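PDB 3EUA: fructosamine deglycase FrlB from Bacillus subtilis, which catalyses the conversion of a range of fructosamine 6-phosphates to glucose 6-phosphate and a free amino acid. Local coordinates for residues Thr24-Ser36 / Pro69-His83. Sequence-based numbering, arbitrary orientation.
Sequences TIDHVFFVACGGS and PVQLGEKSLVILCSH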
loop_
_atom_site.group_PDB
_atom_site.type_symbol
_atom_site.label_atom_id
_atom_site.label_comp_id
_atom_site.label_asym_id
_atom_site.label_seq_id
_atom_site.Cartn_x
_atom_site.Cartn_y
_atom_site.Cartn_z
ATOM N N THR A 24 -14.872 23.482 -7.939
ATOM C CA THR A 24 -14.970 22.230 -8.660
ATOM C C THR A 24 -13.719 21.455 -8.363
ATOM O O THR A 24 -12.642 21.821 -8.786
ATOM C CB THR A 24 -15.096 22.448 -10.146
ATOM O OG1 THR A 24 -13.839 22.917 -10.649
ATOM C CG2 THR A 24 -16.236 23.466 -10.443
ATOM N N ILE A 25 -13.887 20.364 -7.646
ATOM C CA ILE A 25 -12.795 19.483 -7.254
ATOM C C ILE A 25 -13.168 18.097 -7.732
ATOM O O ILE A 25 -14.255 17.613 -7.417
ATOM C CB ILE A 25 -12.618 19.376 -5.718
ATOM C CG1 ILE A 25 -12.300 20.725 -5.057
ATOM C CG2 ILE A 25 -11.521 18.406 -5.406
ATOM C CD1 ILE A 25 -11.060 21.450 -5.623
ATOM N N ASP A 26 -12.289 17.439 -8.480
ATOM C CA ASP A 26 -12.586 16.091 -8.940
ATOM C C ASP A 26 -11.597 15.045 -8.427
ATOM O O ASP A 26 -11.740 13.864 -8.754
ATOM C CB ASP A 26 -12.670 16.033 -10.475
ATOM C CG ASP A 26 -11.346 16.321 -11.194
ATOM O OD1 ASP A 26 -10.261 16.320 -10.603
ATOM O OD2 ASP A 26 -11.409 16.546 -12.422
ATOM N N HIS A 27 -10.605 15.465 -7.641
ATOM C CA HIS A 27 -9.559 14.549 -7.182
ATOM C C HIS A 27 -9.022 15.010 -5.840
ATOM O O HIS A 27 -8.714 16.179 -5.683
ATOM C CB HIS A 27 -8.382 14.565 -8.207
ATOM C CG HIS A 27 -7.570 13.295 -8.297
ATOM N ND1 HIS A 27 -7.300 12.676 -9.504
ATOM C CD2 HIS A 27 -6.966 12.538 -7.347
ATOM C CE1 HIS A 27 -6.557 11.604 -9.290
ATOM N NE2 HIS A 27 -6.344 11.493 -7.990
ATOM N N VAL A 28 -8.908 14.084 -4.877
ATOM C CA VAL A 28 -8.285 14.370 -3.596
ATOM C C VAL A 28 -6.965 13.562 -3.514
ATOM O O VAL A 28 -6.934 12.394 -3.907
ATOM C CB VAL A 28 -9.181 14.004 -2.395
ATOM C CG1 VAL A 28 -8.444 14.332 -1.116
ATOM C CG2 VAL A 28 -10.469 14.804 -2.422
ATOM N N PHE A 29 -5.868 14.197 -3.085
ATOM C CA PHE A 29 -4.581 13.531 -2.882
ATOM C C PHE A 29 -4.213 13.635 -1.415
ATOM O O PHE A 29 -4.206 14.712 -0.895
ATOM C CB PHE A 29 -3.460 14.164 -3.738
ATOM C CG PHE A 29 -3.627 13.956 -5.222
ATOM C CD1 PHE A 29 -3.126 12.829 -5.847
ATOM C CD2 PHE A 29 -4.302 14.875 -5.998
ATOM C CE1 PHE A 29 -3.311 12.608 -7.223
ATOM C CE2 PHE A 29 -4.461 14.665 -7.371
ATOM C CZ PHE A 29 -3.947 13.545 -7.980
ATOM N N PHE A 30 -3.983 12.498 -0.752
ATOM C CA PHE A 30 -3.540 12.422 0.637
ATOM C C PHE A 30 -2.014 12.266 0.613
ATOM O O PHE A 30 -1.502 11.222 0.237
ATOM C CB PHE A 30 -4.179 11.234 1.310
ATOM C CG PHE A 30 -5.658 11.350 1.412
ATOM C CD1 PHE A 30 -6.231 12.213 2.369
ATOM C CD2 PHE A 30 -6.487 10.605 0.578
ATOM C CE1 PHE A 30 -7.618 12.302 2.489
ATOM C CE2 PHE A 30 -7.847 10.707 0.664
ATOM C CZ PHE A 30 -8.415 11.555 1.638
ATOM N N VAL A 31 -1.299 13.308 0.995
ATOM C CA VAL A 31 0.164 13.320 0.866
ATOM C C VAL A 31 0.910 13.646 2.144
ATOM O O VAL A 31 0.772 14.736 2.724
ATOM C CB VAL A 31 0.572 14.349 -0.232
ATOM C CG1 VAL A 31 2.048 14.281 -0.527
ATOM C CG2 VAL A 31 -0.213 14.115 -1.534
ATOM N N ALA A 32 1.747 12.721 2.577
ATOM C CA ALA A 32 2.530 12.913 3.802
ATOM C C ALA A 32 3.591 11.833 3.844
ATOM O O ALA A 32 3.687 11.043 2.904
ATOM C CB ALA A 32 1.619 12.820 5.028
ATOM N N CYS A 33 4.351 11.775 4.943
ATOM C CA CYS A 33 5.355 10.758 5.135
ATOM C C CYS A 33 5.195 9.967 6.430
ATOM O O CYS A 33 4.815 10.514 7.463
ATOM C CB CYS A 33 6.763 11.362 5.151
ATOM S SG CYS A 33 7.239 12.181 3.613
ATOM N N GLY A 34 5.515 8.683 6.346
ATOM C CA GLY A 34 5.496 7.766 7.478
ATOM C C GLY A 34 4.232 7.795 8.310
ATOM O O GLY A 34 3.152 7.563 7.789
ATOM N N GLY A 35 4.377 8.106 9.603
ATOM C CA GLY A 35 3.248 8.167 10.526
ATOM C C GLY A 35 2.161 9.106 10.071
ATOM O O GLY A 35 0.946 8.842 10.263
ATOM N N SER A 36 2.571 10.227 9.490
ATOM C CA SER A 36 1.579 11.214 8.994
ATOM C C SER A 36 0.844 10.736 7.771
ATOM O O SER A 36 -0.229 11.247 7.511
ATOM C CB SER A 36 2.203 12.571 8.730
ATOM O OG SER A 36 2.497 13.164 9.970
ATOM N N PRO A 69 1.374 12.638 -10.658
ATOM C CA PRO A 69 0.130 12.194 -11.285
ATOM C C PRO A 69 -0.356 13.176 -12.319
ATOM O O PRO A 69 -0.470 14.360 -12.019
ATOM C CB PRO A 69 -0.840 12.118 -10.120
ATOM C CG PRO A 69 0.020 11.896 -8.931
ATOM C CD PRO A 69 1.262 12.664 -9.186
ATOM N N VAL A 70 -0.631 12.674 -13.522
ATOM C CA VAL A 70 -1.081 13.543 -14.619
ATOM C C VAL A 70 -2.421 14.241 -14.322
ATOM O O VAL A 70 -2.682 15.318 -14.847
ATOM C CB VAL A 70 -1.108 12.809 -16.003
ATOM C CG1 VAL A 70 -2.107 11.713 -16.033
ATOM C CG2 VAL A 70 -1.438 13.780 -17.103
ATOM N N GLN A 71 -3.231 13.668 -13.435
ATOM C CA GLN A 71 -4.511 14.266 -13.080
ATOM C C GLN A 71 -4.386 15.341 -11.996
ATOM O O GLN A 71 -5.386 15.912 -11.614
ATOM C CB GLN A 71 -5.495 13.166 -12.671
ATOM C CG GLN A 71 -5.924 12.312 -13.860
ATOM C CD GLN A 71 -6.789 11.138 -13.464
ATOM O OE1 GLN A 71 -7.504 11.191 -12.481
ATOM N NE2 GLN A 71 -6.721 10.068 -14.232
ATOM N N LEU A 72 -3.176 15.603 -11.493
ATOM C CA LEU A 72 -2.960 16.662 -10.508
ATOM C C LEU A 72 -3.065 18.009 -11.201
ATOM O O LEU A 72 -2.341 18.275 -12.159
ATOM C CB LEU A 72 -1.572 16.569 -9.865
ATOM C CG LEU A 72 -1.156 17.663 -8.858
ATOM C CD1 LEU A 72 -2.095 17.714 -7.711
ATOM C CD2 LEU A 72 0.286 17.429 -8.379
ATOM N N GLY A 73 -3.929 18.881 -10.691
ATOM C CA GLY A 73 -4.084 20.189 -11.285
ATOM C C GLY A 73 -5.079 21.083 -10.586
ATOM O O GLY A 73 -5.347 20.932 -9.409
ATOM N N GLU A 74 -5.671 21.993 -11.353
ATOM C CA GLU A 74 -6.613 22.981 -10.822
ATOM C C GLU A 74 -7.882 22.436 -10.192
ATOM O O GLU A 74 -8.528 23.142 -9.418
ATOM C CB GLU A 74 -6.994 23.982 -11.903
ATOM C CG GLU A 74 -5.827 24.891 -12.298
ATOM C CD GLU A 74 -6.161 25.800 -13.465
ATOM O OE1 GLU A 74 -7.052 25.413 -14.268
ATOM O OE2 GLU A 74 -5.532 26.896 -13.589
ATOM N N LYS A 75 -8.249 21.207 -10.521
ATOM C CA LYS A 75 -9.438 20.596 -9.934
ATOM C C LYS A 75 -9.049 19.613 -8.835
ATOM O O LYS A 75 -9.863 18.795 -8.433
ATOM C CB LYS A 75 -10.264 19.900 -10.996
ATOM C CG LYS A 75 -10.798 20.867 -12.055
ATOM C CD LYS A 75 -11.404 20.095 -13.194
ATOM C CE LYS A 75 -12.016 21.018 -14.199
ATOM N NZ LYS A 75 -12.638 20.172 -15.260
ATOM N N SER A 76 -7.809 19.707 -8.333
ATOM C CA SER A 76 -7.316 18.821 -7.270
ATOM C C SER A 76 -7.298 19.500 -5.914
ATOM O O SER A 76 -7.028 20.674 -5.826
ATOM C CB SER A 76 -5.866 18.363 -7.561
ATOM O OG SER A 76 -5.728 17.610 -8.766
ATOM N N LEU A 77 -7.556 18.707 -4.873
ATOM C CA LEU A 77 -7.436 19.095 -3.494
ATOM C C LEU A 77 -6.317 18.207 -2.958
ATOM O O LEU A 77 -6.381 16.965 -3.151
ATOM C CB LEU A 77 -8.691 18.746 -2.724
ATOM C CG LEU A 77 -8.682 18.938 -1.215
ATOM C CD1 LEU A 77 -8.340 20.371 -0.879
ATOM C CD2 LEU A 77 -10.043 18.508 -0.606
ATOM N N VAL A 78 -5.298 18.794 -2.332
ATOM C CA VAL A 78 -4.200 18.008 -1.768
ATOM C C VAL A 78 -4.189 18.270 -0.261
ATOM O O VAL A 78 -4.130 19.402 0.173
ATOM C CB VAL A 78 -2.868 18.317 -2.458
ATOM C CG1 VAL A 78 -1.731 17.495 -1.866
ATOM C CG2 VAL A 78 -2.971 18.031 -3.972
ATOM N N ILE A 79 -4.299 17.209 0.523
ATOM C CA ILE A 79 -4.310 17.310 1.957
ATOM C C ILE A 79 -2.967 16.776 2.431
ATOM O O ILE A 79 -2.625 15.616 2.132
ATOM C CB ILE A 79 -5.437 16.472 2.589
ATOM C CG1 ILE A 79 -6.813 16.953 2.126
ATOM C CG2 ILE A 79 -5.356 16.546 4.135
ATOM C CD1 ILE A 79 -7.949 16.083 2.565
ATOM N N LEU A 80 -2.208 17.630 3.124
ATOM C CA LEU A 80 -0.887 17.264 3.627
ATOM C C LEU A 80 -0.822 17.313 5.154
ATOM O O LEU A 80 -1.612 18.009 5.814
ATOM C CB LEU A 80 0.209 18.148 3.011
ATOM C CG LEU A 80 0.173 18.253 1.482
ATOM C CD1 LEU A 80 -0.433 19.606 1.010
ATOM C CD2 LEU A 80 1.551 18.064 0.934
ATOM N N CYS A 81 0.111 16.561 5.718
ATOM C CA CYS A 81 0.294 16.554 7.155
ATOM C C CYS A 81 1.756 16.349 7.520
ATOM O O CYS A 81 2.446 15.529 6.908
ATOM C CB CYS A 81 -0.552 15.462 7.786
ATOM S SG CYS A 81 -0.431 15.485 9.580
ATOM N N SER A 82 2.208 17.107 8.508
ATOM C CA SER A 82 3.546 17.020 9.072
ATOM C C SER A 82 3.452 17.572 10.474
ATOM O O SER A 82 3.077 18.729 10.647
ATOM C CB SER A 82 4.566 17.856 8.297
ATOM O OG SER A 82 5.838 17.832 8.962
ATOM N N HIS A 83 3.878 16.810 11.461
ATOM C CA HIS A 83 3.782 17.263 12.826
ATOM C C HIS A 83 4.598 18.529 13.077
ATOM O O HIS A 83 4.086 19.575 13.452
ATOM C CB HIS A 83 4.230 16.127 13.721
ATOM C CG HIS A 83 4.040 16.418 15.161
ATOM N ND1 HIS A 83 2.810 16.329 15.768
ATOM C CD2 HIS A 83 4.900 16.852 16.103
ATOM C CE1 HIS A 83 2.934 16.655 17.038
ATOM N NE2 HIS A 83 4.190 16.980 17.268
HETATM O O HOH W 1 -8.842 13.853 -11.444
#
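Phe29 lies against Pro69, Leu72, Ser76 and Val78 where strands 27-32 and 76-82 run parallel in the central sheet of the first SIS domain, an α/β sandwich. Five backbone hydrogen bonds, from Asp26 N to Lys75 O just ahead of the strands to Val31 N to Ile79 O, zip the pair together.

With CG beside its own backbone N (chi1 -67°), Phe29 turns its ring toward the loop that leads into strand 76-82. CE1 meets Pro69 CG at 3.8 Å, the ring and the proline running antiparallel past one another, while CE2 lies 3.9 Å from Leu72 CD1. Ser76 comes up to the ring edge, its OG 3.5 Å from Phe29 CE2; that same OG accepts the N-H of Gly73 at 2.9 Å, which ties the turn 73-76 at the rim of the ring. Phe29 CZ sits 3.1 Å above the plane of the His27 ring, offset toward its rim. A leucine in place of Phe29 would probably open a gap between Pro69 and Ser76 and deprive the His27 ring of the neighbour packed against one face.

On the other side of the sheet, Val28 and Leu77 extend alongside each other in the same direction, and Ile79 CD1 reaches Phe30 CE1 at 3.8 Å. Helices 61-67 and 88-99 cover the Phe29 side, contacting Leu72 and Val31.

At the strand entrance, the His27 ring and Gln71 amide planes stand 68° apart. His27 NE2 is hydrogen-bonded to Asp57 OD2, and Gln71 NE2 to Ile54 O of the second subunit, so the loop also takes part in a subunit interface. One water, in the His27 ring plane 2.7 Å from ND1, donates to both Asp26 OD1 and Gln71 OE1.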